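Local coordinates for secreted effector protein SopD (PDB 5CPC), which alters host cell physiology to promote bacterial survival, contributing to replication in macrophages and acting with SopB in membrane fission and macropinosome formation during invasion, at residues K212-C217 against H282-F287. Residues are numbered along the deposited sequence; the frame is centred on the assembly and turned at random.
Sequences KSMLAC and HAKKMF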
# COMPACT_ATOMS: atom_id res chain seq x y z
N LYS A 212 -2.18 -23.32 -16.61
CA LYS A 212 -2.53 -23.12 -15.24
C LYS A 212 -1.36 -23.40 -14.33
O LYS A 212 -1.17 -22.66 -13.34
CB LYS A 212 -3.72 -23.98 -14.87
CG LYS A 212 -4.99 -23.66 -15.57
CD LYS A 212 -6.11 -24.64 -15.11
CE LYS A 212 -7.34 -24.44 -16.01
NZ LYS A 212 -8.41 -25.39 -15.68
N SER A 213 -0.59 -24.45 -14.62
CA SER A 213 0.68 -24.64 -13.91
C SER A 213 1.66 -23.46 -14.02
O SER A 213 2.23 -23.07 -13.04
CB SER A 213 1.43 -25.88 -14.42
OG SER A 213 0.81 -27.06 -13.93
N MET A 214 1.89 -22.98 -15.24
CA MET A 214 2.75 -21.80 -15.45
C MET A 214 2.27 -20.60 -14.59
O MET A 214 3.12 -19.87 -14.07
CB MET A 214 2.77 -21.43 -16.94
CG MET A 214 3.81 -20.34 -17.33
SD MET A 214 5.46 -20.57 -16.65
CE MET A 214 6.14 -21.74 -17.86
N LEU A 215 0.95 -20.43 -14.43
CA LEU A 215 0.40 -19.34 -13.60
C LEU A 215 0.50 -19.52 -12.05
O LEU A 215 0.26 -18.58 -11.29
CB LEU A 215 -1.08 -19.06 -13.92
CG LEU A 215 -1.46 -18.52 -15.28
CD1 LEU A 215 -2.97 -18.10 -15.35
CD2 LEU A 215 -0.58 -17.37 -15.70
N ALA A 216 0.78 -20.72 -11.60
CA ALA A 216 0.68 -21.06 -10.19
C ALA A 216 1.51 -20.09 -9.31
O ALA A 216 1.07 -19.62 -8.26
CB ALA A 216 1.12 -22.54 -9.98
N CYS A 217 2.68 -19.72 -9.81
CA CYS A 217 3.60 -18.91 -9.12
C CYS A 217 3.17 -17.46 -8.84
O CYS A 217 3.70 -16.86 -7.93
CB CYS A 217 4.91 -18.95 -9.87
SG CYS A 217 4.99 -17.89 -11.33
N HIS A 282 8.94 -12.58 -12.67
CA HIS A 282 9.95 -12.02 -13.55
C HIS A 282 10.89 -13.01 -14.20
O HIS A 282 11.34 -12.81 -15.34
CB HIS A 282 10.76 -10.88 -12.83
CG HIS A 282 9.93 -9.66 -12.59
ND1 HIS A 282 9.55 -9.26 -11.33
CD2 HIS A 282 9.27 -8.86 -13.46
CE1 HIS A 282 8.77 -8.20 -11.43
NE2 HIS A 282 8.58 -7.94 -12.71
N ALA A 283 11.27 -14.06 -13.48
CA ALA A 283 12.06 -15.10 -14.14
C ALA A 283 11.28 -15.71 -15.35
O ALA A 283 11.87 -16.01 -16.38
CB ALA A 283 12.51 -16.16 -13.13
N LYS A 284 9.94 -15.79 -15.27
CA LYS A 284 9.17 -16.53 -16.27
C LYS A 284 8.20 -15.60 -17.03
O LYS A 284 7.26 -16.06 -17.66
CB LYS A 284 8.36 -17.62 -15.61
CG LYS A 284 9.18 -18.56 -14.77
CD LYS A 284 8.59 -19.89 -14.91
CE LYS A 284 7.86 -20.29 -13.69
NZ LYS A 284 8.86 -21.19 -13.03
N LYS A 285 8.50 -14.31 -17.00
CA LYS A 285 7.62 -13.28 -17.52
C LYS A 285 7.24 -13.55 -18.98
O LYS A 285 6.10 -13.37 -19.36
CB LYS A 285 8.35 -11.93 -17.41
CG LYS A 285 7.39 -10.74 -17.41
CD LYS A 285 8.19 -9.37 -17.27
CE LYS A 285 7.57 -8.29 -18.19
NZ LYS A 285 6.20 -8.06 -17.65
N MET A 286 8.19 -13.95 -19.80
CA MET A 286 7.87 -14.13 -21.21
C MET A 286 6.93 -15.32 -21.50
O MET A 286 6.40 -15.38 -22.64
CB MET A 286 9.11 -14.20 -22.08
CG MET A 286 10.11 -15.36 -21.74
SD MET A 286 11.10 -16.00 -23.15
CE MET A 286 12.59 -16.68 -22.34
N PHE A 287 6.72 -16.23 -20.52
CA PHE A 287 5.75 -17.35 -20.66
C PHE A 287 4.45 -16.91 -20.07
O PHE A 287 3.38 -17.03 -20.69
CB PHE A 287 6.25 -18.65 -19.97
CG PHE A 287 7.53 -19.19 -20.60
CD1 PHE A 287 7.52 -19.69 -21.89
CD2 PHE A 287 8.75 -19.13 -19.93
CE1 PHE A 287 8.73 -20.12 -22.51
CE2 PHE A 287 9.98 -19.54 -20.53
CZ PHE A 287 9.97 -20.03 -21.80
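The ring of Phe-287 is met obliquely by the methyl of Met-214, whose CE lies 4.0 Å from Phe-287 CG and touches the root of the ring rather than its far end. The closer approach is to the stem, with Met-214 CE 3.7 Å from Phe-287 CB; the ring itself leads away from 212-217. Met-214 thus illustrates how one flexible thioether can serve two neighbours at once. Met-214 extends its CG away from its own backbone N (chi1 -171°), and bends at chi2 and chi3 turn the methyl to Phe-287. Met-214 SD lies 3.6 Å from Lys-284 CD. Lys-284 is itself bent, and its CE passes Cys-217 SG at 4.4 Å, a looser touch. The segments meet by van der Waals packing, at the protein surface. Met-214 and Cys-217 also reach Ile-288, and Leu-215 packs on Leu-295, extending the contact along helix 285-298. Lys-284 occupies the break between helices 264-283 and 285-298, and Lys-284 O accepts a hydrogen bond from Phe-287 N (2.9 Å) in the first turn of the second helix. Here a short helix packs against a helix-helix junction, with the N-cap residue contributing its side chain to the interface.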